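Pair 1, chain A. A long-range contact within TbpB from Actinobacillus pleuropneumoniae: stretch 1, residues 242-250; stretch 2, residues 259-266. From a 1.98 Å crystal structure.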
# COMPACT_ATOMS: atom_id res chain seq x y z
N LYS A 242 9.30 5.73 4.74
CA LYS A 242 9.30 7.14 4.39
C LYS A 242 9.56 7.40 2.89
O LYS A 242 10.13 8.44 2.52
CB LYS A 242 10.32 7.90 5.24
CG LYS A 242 10.06 7.82 6.73
CD LYS A 242 11.28 8.35 7.43
CE LYS A 242 11.20 8.08 8.92
NZ LYS A 242 10.49 9.16 9.55
N ALA A 243 9.15 6.46 2.03
CA ALA A 243 9.32 6.62 0.56
C ALA A 243 10.82 6.79 0.16
O ALA A 243 11.16 7.53 -0.76
CB ALA A 243 8.44 7.79 0.03
N GLU A 244 11.69 6.07 0.86
CA GLU A 244 13.10 6.02 0.52
C GLU A 244 13.34 5.58 -0.95
O GLU A 244 14.28 6.02 -1.54
CB GLU A 244 13.83 5.04 1.44
CG GLU A 244 13.94 5.54 2.92
CD GLU A 244 12.82 5.09 3.84
OE1 GLU A 244 11.66 4.83 3.44
OE2 GLU A 244 13.09 5.04 5.04
N GLU A 245 12.47 4.74 -1.50
CA GLU A 245 12.71 4.11 -2.80
C GLU A 245 11.39 4.07 -3.57
O GLU A 245 10.30 4.35 -2.99
CB GLU A 245 13.27 2.67 -2.59
CG GLU A 245 14.71 2.72 -1.96
CD GLU A 245 15.21 1.37 -1.55
OE1 GLU A 245 14.64 0.34 -1.97
OE2 GLU A 245 16.16 1.34 -0.78
N MET A 246 11.47 3.77 -4.88
CA MET A 246 10.27 3.73 -5.71
C MET A 246 10.47 2.66 -6.78
O MET A 246 11.61 2.33 -7.16
CB MET A 246 9.99 5.11 -6.35
CG MET A 246 11.18 5.61 -7.21
SD MET A 246 10.80 7.15 -8.09
CE MET A 246 9.83 6.51 -9.54
N ALA A 247 9.37 2.10 -7.27
CA ALA A 247 9.45 1.09 -8.33
C ALA A 247 8.14 1.13 -9.08
O ALA A 247 7.10 1.60 -8.53
CB ALA A 247 9.70 -0.31 -7.73
N GLY A 248 8.15 0.71 -10.32
CA GLY A 248 6.89 0.68 -11.09
C GLY A 248 7.05 0.17 -12.49
O GLY A 248 8.08 -0.43 -12.84
N LYS A 249 6.00 0.37 -13.29
CA LYS A 249 5.99 -0.24 -14.63
C LYS A 249 5.12 0.58 -15.55
O LYS A 249 4.31 1.41 -15.10
CB LYS A 249 5.45 -1.70 -14.58
CG LYS A 249 3.90 -1.77 -14.51
CD LYS A 249 3.41 -3.21 -14.28
CE LYS A 249 1.89 -3.37 -14.54
NZ LYS A 249 1.11 -2.40 -13.68
N PHE A 250 5.28 0.36 -16.85
CA PHE A 250 4.26 0.80 -17.76
C PHE A 250 4.13 -0.16 -18.93
O PHE A 250 5.05 -0.98 -19.21
CB PHE A 250 4.48 2.24 -18.26
CG PHE A 250 5.69 2.42 -19.15
CD1 PHE A 250 5.64 2.07 -20.48
CD2 PHE A 250 6.85 3.03 -18.66
CE1 PHE A 250 6.74 2.27 -21.33
CE2 PHE A 250 7.98 3.26 -19.50
CZ PHE A 250 7.92 2.86 -20.85
N ALA A 259 7.73 -2.12 -19.58
CA ALA A 259 8.91 -1.57 -18.95
C ALA A 259 8.76 -1.58 -17.43
O ALA A 259 7.67 -1.40 -16.92
CB ALA A 259 9.12 -0.10 -19.46
N VAL A 260 9.84 -1.78 -16.71
CA VAL A 260 9.85 -1.72 -15.24
C VAL A 260 11.00 -0.84 -14.78
O VAL A 260 11.94 -0.62 -15.53
CB VAL A 260 10.04 -3.13 -14.55
CG1 VAL A 260 8.86 -4.09 -14.85
CG2 VAL A 260 11.39 -3.82 -15.01
N PHE A 261 10.94 -0.34 -13.55
CA PHE A 261 12.02 0.53 -13.06
C PHE A 261 12.04 0.50 -11.56
O PHE A 261 11.07 0.14 -10.92
CB PHE A 261 11.86 1.98 -13.60
CG PHE A 261 10.47 2.54 -13.46
CD1 PHE A 261 10.07 3.18 -12.29
CD2 PHE A 261 9.56 2.44 -14.50
CE1 PHE A 261 8.77 3.69 -12.15
CE2 PHE A 261 8.25 2.94 -14.36
CZ PHE A 261 7.86 3.57 -13.18
N SER A 262 13.21 0.80 -11.00
CA SER A 262 13.35 1.00 -9.55
C SER A 262 14.49 2.00 -9.31
O SER A 262 15.44 2.12 -10.11
CB SER A 262 13.63 -0.35 -8.85
OG SER A 262 14.80 -0.96 -9.39
N ALA A 263 14.41 2.75 -8.20
CA ALA A 263 15.32 3.84 -7.96
C ALA A 263 15.23 4.23 -6.48
O ALA A 263 14.28 3.90 -5.81
CB ALA A 263 14.96 5.03 -8.84
N LYS A 264 16.23 4.98 -6.01
CA LYS A 264 16.33 5.36 -4.60
C LYS A 264 16.77 6.81 -4.57
O LYS A 264 17.59 7.21 -5.40
CB LYS A 264 17.40 4.47 -3.97
CG LYS A 264 17.94 4.92 -2.62
CD LYS A 264 19.07 3.95 -2.16
CE LYS A 264 19.62 4.39 -0.79
NZ LYS A 264 18.52 4.68 0.21
N HIS A 265 16.23 7.60 -3.62
CA HIS A 265 16.60 9.01 -3.55
C HIS A 265 17.88 9.19 -2.70
O HIS A 265 18.25 8.34 -1.92
CB HIS A 265 15.44 9.94 -3.08
CG HIS A 265 15.13 9.88 -1.61
ND1 HIS A 265 15.98 10.38 -0.64
CD2 HIS A 265 14.05 9.40 -0.94
CE1 HIS A 265 15.45 10.20 0.55
NE2 HIS A 265 14.27 9.63 0.40
N ASN A 266 18.53 10.33 -2.89
CA ASN A 266 19.79 10.59 -2.22
C ASN A 266 19.64 11.61 -1.09
O ASN A 266 20.60 12.29 -0.76
CB ASN A 266 20.83 11.10 -3.24
CG ASN A 266 20.41 12.41 -3.92
OD1 ASN A 266 19.21 12.78 -3.97
ND2 ASN A 266 21.41 13.13 -4.45
O HOH W 1 12.61 9.40 2.64
O HOH W 2 16.63 6.75 -0.11
O HOH W 3 16.80 3.02 1.07

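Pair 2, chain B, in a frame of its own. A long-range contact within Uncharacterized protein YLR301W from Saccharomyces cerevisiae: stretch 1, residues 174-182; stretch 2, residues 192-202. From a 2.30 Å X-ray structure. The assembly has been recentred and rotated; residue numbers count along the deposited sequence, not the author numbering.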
# COMPACT_ATOMS: atom_id res chain seq x y z
N GLY B 174 0.24 -1.65 19.19
CA GLY B 174 0.86 -0.34 19.20
C GLY B 174 -0.18 0.74 19.46
O GLY B 174 -0.87 0.70 20.50
N ARG B 175 -0.31 1.67 18.52
CA ARG B 175 -1.25 2.78 18.67
C ARG B 175 -2.66 2.45 18.19
O ARG B 175 -3.59 3.22 18.42
CB ARG B 175 -0.73 4.02 17.95
CG ARG B 175 0.54 4.62 18.56
CD ARG B 175 0.94 5.83 17.74
NE ARG B 175 1.38 6.96 18.56
CZ ARG B 175 2.54 6.97 19.19
NH1 ARG B 175 3.35 5.92 19.12
NH2 ARG B 175 2.89 8.03 19.91
N TRP B 176 -2.81 1.31 17.53
CA TRP B 176 -4.08 0.99 16.85
C TRP B 176 -4.95 -0.04 17.57
O TRP B 176 -4.55 -1.19 17.77
CB TRP B 176 -3.81 0.51 15.42
CG TRP B 176 -3.15 1.52 14.54
CD1 TRP B 176 -1.82 1.82 14.50
CD2 TRP B 176 -3.78 2.35 13.54
NE1 TRP B 176 -1.58 2.80 13.55
CE2 TRP B 176 -2.77 3.14 12.95
CE3 TRP B 176 -5.10 2.51 13.10
CZ2 TRP B 176 -3.04 4.08 11.92
CZ3 TRP B 176 -5.37 3.44 12.08
CH2 TRP B 176 -4.34 4.20 11.50
N ILE B 177 -6.16 0.38 17.92
CA ILE B 177 -7.09 -0.47 18.65
C ILE B 177 -8.31 -0.78 17.79
O ILE B 177 -8.95 0.14 17.27
CB ILE B 177 -7.56 0.20 19.95
CG1 ILE B 177 -6.40 0.36 20.95
CG2 ILE B 177 -8.70 -0.58 20.59
CD1 ILE B 177 -5.78 1.75 20.96
N GLN B 178 -8.63 -2.06 17.65
CA GLN B 178 -9.89 -2.47 17.03
C GLN B 178 -10.64 -3.40 17.98
O GLN B 178 -10.02 -4.22 18.66
CB GLN B 178 -9.65 -3.13 15.69
CG GLN B 178 -9.06 -2.21 14.65
CD GLN B 178 -9.12 -2.80 13.27
OE1 GLN B 178 -9.81 -2.27 12.39
NE2 GLN B 178 -8.41 -3.92 13.07
N GLY B 179 -11.96 -3.25 18.01
CA GLY B 179 -12.78 -4.00 18.94
C GLY B 179 -14.19 -4.26 18.44
O GLY B 179 -14.71 -3.56 17.56
N PHE B 180 -14.82 -5.30 19.00
CA PHE B 180 -16.25 -5.50 18.81
C PHE B 180 -16.96 -5.85 20.13
O PHE B 180 -16.32 -6.23 21.12
CB PHE B 180 -16.53 -6.55 17.73
CG PHE B 180 -16.65 -7.97 18.25
CD1 PHE B 180 -15.52 -8.75 18.48
CD2 PHE B 180 -17.91 -8.52 18.49
CE1 PHE B 180 -15.63 -10.06 18.95
CE2 PHE B 180 -18.03 -9.84 18.97
CZ PHE B 180 -16.88 -10.61 19.19
N LEU B 181 -18.27 -5.64 20.15
CA LEU B 181 -19.15 -6.07 21.25
C LEU B 181 -20.49 -6.44 20.63
O LEU B 181 -21.13 -5.61 19.99
CB LEU B 181 -19.32 -4.97 22.30
CG LEU B 181 -20.19 -5.29 23.53
CD1 LEU B 181 -19.68 -6.56 24.26
CD2 LEU B 181 -20.28 -4.09 24.49
N SER B 182 -20.89 -7.70 20.77
CA SER B 182 -22.16 -8.15 20.21
C SER B 182 -23.07 -8.76 21.28
O SER B 182 -22.60 -9.37 22.25
CB SER B 182 -21.93 -9.16 19.09
OG SER B 182 -21.44 -10.38 19.60
N LEU B 192 -24.98 -4.99 17.31
CA LEU B 192 -23.54 -4.83 17.03
C LEU B 192 -22.90 -3.52 17.51
O LEU B 192 -23.51 -2.45 17.45
CB LEU B 192 -23.25 -5.05 15.55
CG LEU B 192 -23.73 -6.39 15.00
CD1 LEU B 192 -23.72 -6.39 13.48
CD2 LEU B 192 -22.90 -7.55 15.57
N ASN B 193 -21.65 -3.63 17.98
CA ASN B 193 -20.81 -2.48 18.32
C ASN B 193 -19.36 -2.69 17.85
O ASN B 193 -18.80 -3.78 18.01
CB ASN B 193 -20.84 -2.19 19.82
CG ASN B 193 -22.24 -2.08 20.38
OD1 ASN B 193 -22.79 -0.97 20.53
ND2 ASN B 193 -22.84 -3.23 20.71
N PHE B 194 -18.76 -1.65 17.26
CA PHE B 194 -17.36 -1.72 16.84
C PHE B 194 -16.67 -0.41 17.18
O PHE B 194 -17.30 0.64 17.23
CB PHE B 194 -17.22 -1.94 15.34
CG PHE B 194 -17.95 -3.15 14.82
CD1 PHE B 194 -17.44 -4.43 15.03
CD2 PHE B 194 -19.14 -3.01 14.12
CE1 PHE B 194 -18.12 -5.56 14.55
CE2 PHE B 194 -19.83 -4.12 13.63
CZ PHE B 194 -19.32 -5.40 13.85
N ILE B 195 -15.37 -0.48 17.41
CA ILE B 195 -14.59 0.74 17.53
C ILE B 195 -13.24 0.56 16.87
O ILE B 195 -12.67 -0.56 16.85
CB ILE B 195 -14.37 1.12 18.99
CG1 ILE B 195 -13.72 -0.04 19.73
CG2 ILE B 195 -15.69 1.48 19.64
CD1 ILE B 195 -12.97 0.38 20.98
N ARG B 196 -12.75 1.65 16.30
CA ARG B 196 -11.38 1.74 15.84
C ARG B 196 -10.84 2.98 16.52
O ARG B 196 -11.36 4.08 16.32
CB ARG B 196 -11.31 1.89 14.33
CG ARG B 196 -10.52 0.80 13.66
CD ARG B 196 -9.51 1.36 12.69
NE ARG B 196 -10.11 1.69 11.41
CZ ARG B 196 -10.45 0.81 10.46
NH1 ARG B 196 -10.97 1.27 9.33
NH2 ARG B 196 -10.28 -0.49 10.60
N LEU B 197 -9.84 2.79 17.36
CA LEU B 197 -9.34 3.86 18.20
C LEU B 197 -7.87 4.05 17.89
O LEU B 197 -7.16 3.07 17.66
CB LEU B 197 -9.50 3.46 19.66
CG LEU B 197 -10.37 4.24 20.63
CD1 LEU B 197 -10.12 3.69 22.02
CD2 LEU B 197 -10.08 5.75 20.59
N LEU B 198 -7.40 5.29 17.89
CA LEU B 198 -6.00 5.57 17.61
C LEU B 198 -5.43 6.44 18.71
O LEU B 198 -5.97 7.52 19.00
CB LEU B 198 -5.85 6.26 16.25
CG LEU B 198 -4.45 6.68 15.77
CD1 LEU B 198 -3.56 5.47 15.52
CD2 LEU B 198 -4.56 7.53 14.49
N GLU B 199 -4.36 5.97 19.35
CA GLU B 199 -3.63 6.81 20.30
C GLU B 199 -2.59 7.63 19.55
O GLU B 199 -1.59 7.09 19.05
CB GLU B 199 -2.98 5.99 21.42
CG GLU B 199 -2.02 6.84 22.28
CD GLU B 199 -1.38 6.06 23.44
OE1 GLU B 199 -0.19 6.31 23.75
OE2 GLU B 199 -2.08 5.20 24.03
N LYS B 200 -2.85 8.93 19.45
CA LYS B 200 -2.01 9.88 18.73
C LYS B 200 -0.74 10.19 19.51
O LYS B 200 -0.71 10.03 20.73
CB LYS B 200 -2.79 11.20 18.53
CG LYS B 200 -4.08 11.08 17.74
CD LYS B 200 -3.80 10.90 16.26
CE LYS B 200 -4.77 11.70 15.41
NZ LYS B 200 -4.52 13.17 15.51
N ASP B 201 0.29 10.66 18.81
CA ASP B 201 1.52 11.09 19.46
C ASP B 201 1.26 12.13 20.55
O ASP B 201 2.06 12.26 21.48
CB ASP B 201 2.53 11.64 18.44
CG ASP B 201 2.85 10.65 17.31
OD1 ASP B 201 2.56 9.44 17.46
OD2 ASP B 201 3.40 11.09 16.28
N SER B 202 0.16 12.87 20.45
CA SER B 202 -0.24 13.79 21.52
C SER B 202 -0.46 13.04 22.85
O SER B 202 -0.40 13.63 23.93
CB SER B 202 -1.49 14.60 21.15
OG SER B 202 -2.62 13.78 20.85

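Pair 1 and pair 2 are both two-stranded antiparallel ladders, their strand axes 4.7 and 4.6 Å apart and inclined at 170° and 168°. Fourteen central residues superpose with an RMSD of 0.5 Å, so matched side chains start from nearly the same places.

The backbone bonds recur at matched positions. Met A246 N donates to Ala A263 O (3.0 Å), as Ile B177 N does to Leu B197 O (2.9 Å); Gly A248 N donates to Phe A261 O and Gly B179 N to Ile B195 O, both at 3.0 Å. Towards one end of the contact, His A265 N reaches Glu A244 O at 3.3 Å and Glu B199 N reaches Arg B175 O at 3.0 Å.

The face carrying Met A246, Phe A250, Ala A259, Phe A261 and Ala A263 is built around the glycine that both pairs have at this position. The ring of Phe A261 lies over Gly A248, whose CA stands 4.0 Å from the ring centroid; a CB there would come within 3.0 Å of Phe A261 CZ, a clash. In pair 2 the partner is Ile B195, and a CB on Gly B179 would lie a merely tight 3.4 Å from its CG1. Next along, flexible Met A246 brings CE to 4.0 Å from Phe A261 CE1, while Met A246 CG lies 4.2 Å from the CB of small Ala A263. Pair 2 uses two branched residues instead, Ile B177 CB meeting Leu B197 CB at 3.8 Å. At the other end, Ala A259 is small enough to set its CB over the ring of Phe A250, 3.6 Å from the centroid. The matched Asn B193 faces Leu B181 and adds a polar tie: its ND2 donates to Leu B181 O at 3.0 Å, supplementing a weak bond from Asn B193 N to the same oxygen (2.9 Å).

On the opposite face, Ala A247 and Ser A262 are short, their CB atoms 4.1 Å apart. Gln B178 and Arg B196 fill the same positions with long side chains, and Arg B196 NH2 donates to Gln B178 OE1 at 2.6 Å, so their polar ends pair within a buried site. Lys A249 suits its place by being apolar at its base and charged at its tip: its CB lies 4.2 Å from Val A260 CG1, while its amino end leads away to a hydrogen bond elsewhere in the structure. Phe B180 and Phe B194 pack more closely, CB to CD1 at 3.6 Å. Finally, Glu A245 and Lys A264 have opposite charges bridged by water 3, 2.6 Å from Glu A245 OE2 and 2.5 Å from Lys A264 NZ. Pair 2 makes this position apolar: Leu B198 CD1 sits over the indole of Trp B176, 3.6 Å from CE2.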